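Local coordinates for protein D-glycero-beta-D-manno-heptose-1,7-bisphosphate 7-phosphatase (Mesorhizobium loti, PDB 2O2X) that removes the 7-phosphate of D-glycero-beta-D-manno-heptose 1,7-bisphosphate with the help of magnesium, a step in making ADP-activated heptose, at residues 59-62 with 63-66; 152-155 with 156-159; 12-15 with 16-19. All blocks are in the same frame, centred on the assembly; numbering follows the deposited sequence.

All three contacts are local, within a continuous chain, and each has a buried and an outer side. Contact 1 starts helix 62-71 by helical backbone bonds, with Met61, Ala64 and Ile65 buried and Pro59 and Gln60 exposed. Contact 2 leads into strand 158-161 and is the most polar, with a carboxylate, a hydroxyl and two waters; Asp153 and Ser157 are buried, Gln155 and Arg156 exposed. Contact 3 is the hairpin of strands 12-14 and 17-21 at one edge of the sheet, where Val17, Trp18 and Ile19 are buried and Thr13 and Pro15 exposed. Contacts 2 and 3 reach the same sheet, their centres about 23 Å apart.

Contact 1 of 3, residues 59-62 with 63-66; sequences PQML and PAIA
The carbonyl oxygen of Met61 is gripped by two backbone amides of the next turn. Ile65 N meets Met61 O at 3.2 Å in a nearly straight bond (N-H...O 165°). Ala64 N adds a weak, strongly bent bond to the same Met61 O at 3.1 Å. One residue on, Ala66 N reaches Leu62 O at 2.9 Å, the i to i+4 bond of a regular alpha helix. The chain therefore passes from the 3-10 segment 59-61, where Leu62 N binds Pro59 O at 3.0 Å, into helix 62-71. Proline suits both places because its ring fixes phi near the helical value: Pro59 opens the 3-10 segment and Pro63 lies in the first turn of the helix, where its missing N-H costs no bond. The Pro63 ring lies beside its predecessor, with Pro63 CD 3.6 Å from Leu62 CB.

Met61, built as selenomethionine, has CG anti to the backbone N (chi1 -161°) and then bends at chi2 and chi3. This folded course brings Met61 SE to 4.1 Å from Ala64 CB. Met61 CG approaches Ile65 CG1 more loosely. Ile65 CG1 itself runs back alongside the first turn and lies 3.6 Å from Met61 O, beside the oxygen that takes two hydrogen bonds. Alanine suits position 64, where its methyl lies against helix 199-211.

Leu62 and Ile65 rest on Leu105 of helix 91-107, whereas Pro63 and Ala64 face Leu202, Leu205 and Leu206 of helix 199-211. The Met61 side chain touches Thr41 and is about 8 Å from that of Asp162, a probable magnesium ligand. The first turn of helix 62-71 is thus wedged between two neighbouring helices, at the end of the loop that follows strand 34-36.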
loop_
_atom_site.group_PDB
_atom_site.type_symbol
_atom_site.label_atom_id
_atom_site.label_comp_id
_atom_site.label_asym_id
_atom_site.label_seq_id
_atom_site.Cartn_x
_atom_site.Cartn_y
_atom_site.Cartn_z
ATOM N N PRO A 59 -9.315 11.484 4.499
ATOM C CA PRO A 59 -8.448 12.267 5.401
ATOM C C PRO A 59 -7.984 11.509 6.626
ATOM O O PRO A 59 -6.946 11.826 7.182
ATOM C CB PRO A 59 -9.324 13.478 5.787
ATOM C CG PRO A 59 -10.395 13.522 4.718
ATOM C CD PRO A 59 -10.652 12.091 4.352
ATOM N N GLN A 60 -8.712 10.490 7.017
ATOM C CA GLN A 60 -8.318 9.753 8.230
ATOM C C GLN A 60 -7.044 8.903 8.055
ATOM O O GLN A 60 -6.480 8.446 9.032
ATOM C CB GLN A 60 -9.493 8.961 8.802
ATOM C CG GLN A 60 -10.165 7.995 7.891
ATOM C CD GLN A 60 -11.345 8.582 7.094
ATOM O OE1 GLN A 60 -11.165 9.409 6.185
ATOM N NE2 GLN A 60 -12.542 8.108 7.386
HETATM N N MSE A 61 -6.570 8.752 6.818
HETATM C CA MSE A 61 -5.276 8.094 6.589
HETATM C C MSE A 61 -4.110 9.078 6.692
HETATM O O MSE A 61 -2.951 8.689 6.828
HETATM C CB MSE A 61 -5.239 7.378 5.224
HETATM C CG MSE A 61 -4.162 6.313 5.093
HETATM SE SE MSE A 61 -4.086 4.951 6.466
HETATM C CE MSE A 61 -5.956 4.564 6.600
ATOM N N LEU A 62 -4.395 10.373 6.560
ATOM C CA LEU A 62 -3.311 11.344 6.476
ATOM C C LEU A 62 -2.438 11.419 7.748
ATOM O O LEU A 62 -1.219 11.539 7.626
ATOM C CB LEU A 62 -3.849 12.733 6.110
ATOM C CG LEU A 62 -4.508 12.804 4.721
ATOM C CD1 LEU A 62 -5.217 14.124 4.482
ATOM C CD2 LEU A 62 -3.486 12.545 3.623
ATOM N N PRO A 63 -3.027 11.313 8.971
ATOM C CA PRO A 63 -2.155 11.268 10.150
ATOM C C PRO A 63 -1.150 10.119 10.123
ATOM O O PRO A 63 -0.040 10.246 10.619
ATOM C CB PRO A 63 -3.150 11.109 11.302
ATOM C CG PRO A 63 -4.379 11.767 10.790
ATOM C CD PRO A 63 -4.447 11.321 9.373
ATOM N N ALA A 64 -1.556 8.974 9.597
ATOM C CA ALA A 64 -0.624 7.827 9.522
ATOM C C ALA A 64 0.526 8.077 8.572
ATOM O O ALA A 64 1.677 7.764 8.892
ATOM C CB ALA A 64 -1.386 6.566 9.119
ATOM N N ILE A 65 0.236 8.615 7.394
ATOM C CA ILE A 65 1.291 8.927 6.453
ATOM C C ILE A 65 2.226 9.998 7.042
ATOM O O ILE A 65 3.435 9.843 6.999
ATOM C CB ILE A 65 0.721 9.369 5.082
ATOM C CG1 ILE A 65 -0.204 8.295 4.492
ATOM C CG2 ILE A 65 1.846 9.629 4.090
ATOM C CD1 ILE A 65 -0.858 8.694 3.216
ATOM N N ALA A 66 1.646 11.053 7.600
ATOM C CA ALA A 66 2.459 12.106 8.232
ATOM C C ALA A 66 3.368 11.550 9.327
ATOM O O ALA A 66 4.550 11.896 9.429
ATOM C CB ALA A 66 1.556 13.166 8.806
#

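Contact 2 of 3, residues 152-155 with 156-159; sequences LDLQ and RSLI
Asp153 and Ser157 meet through a short bond from Ser157 OG to Asp153 O at 2.8 Å, the hydroxyl standing above the carbonyl plane. Serine suits the site because this small hydroxyl also accepts from Ala33 N. The turn is tightened by Ser157 N, which binds Leu154 O at 3.0 Å.

The Asp153 side chain extends anti to its main-chain nitrogen (chi1 -178°), a torsion that carries the carboxylate to the backbone N of Arg156. Arg156 N gives a hydrogen bond to Asp153 OD1 at 3.3 Å, from well above the carboxylate plane. The arginine methylenes pass obliquely across the acid, with Arg156 CD 3.2 Å from Asp153 OD2, before the chain bends at chi3 (63°). The two charged groups form no direct salt bridge, Asp153 OD2 being 4.5 Å from Arg156 NE; a water in the guanidinium plane donates a short bond to Asp153 OD2 and accepts from Arg156 NH1. A second water ties Gln155 O to Ser157 O. An alanine in place of Asp153 would probably leave Arg156 N without its carboxylate acceptor and the arginine arm freer to turn.

Asp153 also pairs through its backbone with Leu31, and Leu158 with Ala33 and Phe35. Such a tight polar turn closes the connection from helix 141-150 into parallel strand 158-161, part of the Rossmann-like alpha/beta core of HAD phosphatases.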
loop_
_atom_site.group_PDB
_atom_site.type_symbol
_atom_site.label_atom_id
_atom_site.label_comp_id
_atom_site.label_asym_id
_atom_site.label_seq_id
_atom_site.Cartn_x
_atom_site.Cartn_y
_atom_site.Cartn_z
ATOM N N LEU A 152 14.164 -3.722 3.332
ATOM C CA LEU A 152 13.273 -3.574 4.474
ATOM C C LEU A 152 13.403 -4.680 5.506
ATOM O O LEU A 152 13.695 -5.828 5.167
ATOM C CB LEU A 152 11.814 -3.531 4.033
ATOM C CG LEU A 152 11.467 -2.396 3.073
ATOM C CD1 LEU A 152 10.048 -2.559 2.591
ATOM C CD2 LEU A 152 11.686 -1.043 3.678
ATOM N N ASP A 153 13.080 -4.335 6.758
ATOM C CA ASP A 153 12.831 -5.315 7.802
ATOM C C ASP A 153 11.335 -5.642 7.752
ATOM O O ASP A 153 10.512 -4.935 8.335
ATOM C CB ASP A 153 13.236 -4.728 9.146
ATOM C CG ASP A 153 13.056 -5.685 10.287
ATOM O OD1 ASP A 153 12.332 -6.700 10.158
ATOM O OD2 ASP A 153 13.630 -5.389 11.354
ATOM N N LEU A 154 10.990 -6.682 7.012
ATOM C CA LEU A 154 9.573 -7.034 6.839
ATOM C C LEU A 154 8.927 -7.496 8.135
ATOM O O LEU A 154 7.758 -7.214 8.392
ATOM C CB LEU A 154 9.384 -8.094 5.758
ATOM C CG LEU A 154 9.686 -7.700 4.322
ATOM C CD1 LEU A 154 9.513 -8.908 3.408
ATOM C CD2 LEU A 154 8.799 -6.540 3.885
ATOM N N GLN A 155 9.687 -8.155 8.993
ATOM C CA GLN A 155 9.112 -8.710 10.202
ATOM C C GLN A 155 8.607 -7.603 11.121
ATOM O O GLN A 155 7.667 -7.806 11.854
ATOM C CB GLN A 155 10.140 -9.604 10.913
ATOM C CG GLN A 155 10.492 -10.871 10.135
ATOM C CD GLN A 155 11.337 -10.632 8.880
ATOM O OE1 GLN A 155 12.064 -9.629 8.757
ATOM N NE2 GLN A 155 11.240 -11.564 7.935
ATOM N N ARG A 156 9.223 -6.422 11.068
ATOM C CA ARG A 156 8.793 -5.289 11.884
ATOM C C ARG A 156 7.878 -4.304 11.135
ATOM O O ARG A 156 7.445 -3.323 11.717
ATOM C CB ARG A 156 10.007 -4.550 12.446
ATOM C CG ARG A 156 10.894 -5.434 13.336
ATOM C CD ARG A 156 12.022 -4.636 13.979
ATOM N NE ARG A 156 11.519 -3.601 14.875
ATOM C CZ ARG A 156 11.864 -2.306 14.851
ATOM N NH1 ARG A 156 12.744 -1.822 13.962
ATOM N NH2 ARG A 156 11.323 -1.478 15.744
ATOM N N SER A 157 7.604 -4.553 9.851
ATOM C CA SER A 157 6.765 -3.657 9.044
ATOM C C SER A 157 5.305 -3.786 9.408
ATOM O O SER A 157 4.882 -4.745 10.070
ATOM C CB SER A 157 6.988 -3.964 7.553
ATOM O OG SER A 157 8.332 -3.639 7.185
ATOM N N LEU A 158 4.529 -2.781 8.990
ATOM C CA LEU A 158 3.098 -2.755 9.230
ATOM C C LEU A 158 2.391 -2.606 7.897
ATOM O O LEU A 158 2.963 -2.090 6.947
ATOM C CB LEU A 158 2.773 -1.533 10.090
ATOM C CG LEU A 158 3.579 -1.385 11.395
ATOM C CD1 LEU A 158 3.160 -0.080 12.074
ATOM C CD2 LEU A 158 3.361 -2.564 12.324
ATOM N N ILE A 159 1.149 -3.080 7.835
ATOM C CA ILE A 159 0.320 -2.907 6.649
ATOM C C ILE A 159 -1.052 -2.403 7.080
ATOM O O ILE A 159 -1.559 -2.797 8.146
ATOM C CB ILE A 159 0.187 -4.178 5.789
ATOM C CG1 ILE A 159 -0.555 -3.868 4.460
ATOM C CG2 ILE A 159 -0.428 -5.354 6.577
ATOM C CD1 ILE A 159 -0.302 -4.852 3.336
HETATM O O HOH W 1 14.665 -3.115 11.701
HETATM O O HOH W 2 5.236 -6.502 12.022
#

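Contact 3 of 3, residues 12-15 with 16-19; sequences LTEP and GVWI
Leu12 and Trp18 form an antiparallel non-hydrogen-bonded pair and Glu14 and Val17 a hydrogen-bonded one, the register slipping by one residue in a beta bulge before a type I turn from Glu14 to Val17. The turn is closed by Val17 N, whose almost perfectly straight bond (177°) reaches Glu14 O at 3.1 Å. Across the bulge, Thr13 N binds Val17 O at 2.9 Å. Pro15, with its fixed phi, and Gly16 fit the two corners of the turn.

On one face, Leu12 CD2 approaches Trp18 CE3 obliquely at 4.0 Å. The indole, with Trp91, Phe94 and His10 around it, directs its NE1 to Glu20. On the other face Glu14 CG lies 3.5 Å from Val17 CG2: chi1 of 48° holds CG between the backbone N and carbonyl carbon, and the extended chain carries the carboxylate past the valine to Tyr120, which bonds OE1. Branched Val17 also presents CG1 to Thr13 OG1 at 3.5 Å, while the Thr13 and Ile19 side chains cross at about a right angle, with Thr13 CG2 3.9 Å from Ile19 CD1. Beta-branched Val17 and Ile19 suit the extended strand.

The contact is therefore backbone bonding with largely apolar side-chain contacts beside it, the polar ends of Glu14 and Trp18 finding partners beyond these residues. This chemistry implies that the hairpin is joined to the domain by backbone bonds to Ala117 and Ala119 as well as by Tyr120 and the aromatic neighbours of Trp18.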
loop_
_atom_site.group_PDB
_atom_site.type_symbol
_atom_site.label_atom_id
_atom_site.label_comp_id
_atom_site.label_asym_id
_atom_site.label_seq_id
_atom_site.Cartn_x
_atom_site.Cartn_y
_atom_site.Cartn_z
ATOM N N LEU A 12 6.966 -0.542 -15.923
ATOM C CA LEU A 12 6.519 -1.930 -15.884
ATOM C C LEU A 12 7.686 -2.875 -15.826
ATOM O O LEU A 12 8.638 -2.734 -16.612
ATOM C CB LEU A 12 5.669 -2.248 -17.109
ATOM C CG LEU A 12 4.413 -1.415 -17.298
ATOM C CD1 LEU A 12 3.686 -1.906 -18.533
ATOM C CD2 LEU A 12 3.521 -1.500 -16.071
ATOM N N THR A 13 7.639 -3.846 -14.928
ATOM C CA THR A 13 8.639 -4.906 -14.907
ATOM C C THR A 13 8.149 -6.112 -15.705
ATOM O O THR A 13 8.930 -6.975 -16.085
ATOM C CB THR A 13 8.975 -5.316 -13.478
ATOM O OG1 THR A 13 7.766 -5.729 -12.826
ATOM C CG2 THR A 13 9.569 -4.124 -12.725
ATOM N N GLU A 14 6.840 -6.168 -15.936
ATOM C CA GLU A 14 6.204 -7.154 -16.802
ATOM C C GLU A 14 4.831 -6.597 -17.146
ATOM O O GLU A 14 4.449 -5.549 -16.610
ATOM C CB GLU A 14 6.150 -8.536 -16.157
ATOM C CG GLU A 14 5.644 -8.559 -14.776
ATOM C CD GLU A 14 5.604 -9.971 -14.204
ATOM O OE1 GLU A 14 4.663 -10.712 -14.520
ATOM O OE2 GLU A 14 6.498 -10.335 -13.424
ATOM N N PRO A 15 4.094 -7.230 -18.079
ATOM C CA PRO A 15 2.916 -6.531 -18.576
ATOM C C PRO A 15 1.897 -6.149 -17.490
ATOM O O PRO A 15 1.195 -5.173 -17.661
ATOM C CB PRO A 15 2.306 -7.525 -19.555
ATOM C CG PRO A 15 3.499 -8.308 -20.025
ATOM C CD PRO A 15 4.336 -8.489 -18.834
ATOM N N GLY A 16 1.848 -6.900 -16.397
ATOM C CA GLY A 16 0.887 -6.611 -15.340
ATOM C C GLY A 16 1.481 -6.132 -14.029
ATOM O O GLY A 16 0.792 -6.162 -13.013
ATOM N N VAL A 17 2.745 -5.674 -14.012
ATOM C CA VAL A 17 3.376 -5.216 -12.782
ATOM C C VAL A 17 4.095 -3.900 -12.965
ATOM O O VAL A 17 4.973 -3.771 -13.827
ATOM C CB VAL A 17 4.345 -6.241 -12.190
ATOM C CG1 VAL A 17 4.916 -5.712 -10.869
ATOM C CG2 VAL A 17 3.678 -7.593 -12.006
ATOM N N TRP A 18 3.754 -2.939 -12.109
ATOM C CA TRP A 18 4.300 -1.589 -12.095
ATOM C C TRP A 18 5.067 -1.420 -10.801
ATOM O O TRP A 18 4.502 -1.654 -9.720
ATOM C CB TRP A 18 3.133 -0.611 -12.137
ATOM C CG TRP A 18 3.392 0.872 -11.966
ATOM C CD1 TRP A 18 3.831 1.515 -10.859
ATOM C CD2 TRP A 18 3.083 1.899 -12.916
ATOM N NE1 TRP A 18 3.894 2.858 -11.083
ATOM C CE2 TRP A 18 3.418 3.128 -12.331
ATOM C CE3 TRP A 18 2.570 1.890 -14.212
ATOM C CZ2 TRP A 18 3.278 4.342 -13.004
ATOM C CZ3 TRP A 18 2.413 3.081 -14.866
ATOM C CH2 TRP A 18 2.769 4.290 -14.267
ATOM N N ILE A 19 6.327 -0.990 -10.861
ATOM C CA ILE A 19 7.132 -0.755 -9.668
ATOM C C ILE A 19 7.875 0.557 -9.853
ATOM O O ILE A 19 8.634 0.721 -10.820
ATOM C CB ILE A 19 8.138 -1.875 -9.407
ATOM C CG1 ILE A 19 7.423 -3.229 -9.351
ATOM C CG2 ILE A 19 8.896 -1.595 -8.108
ATOM C CD1 ILE A 19 8.318 -4.413 -9.039
#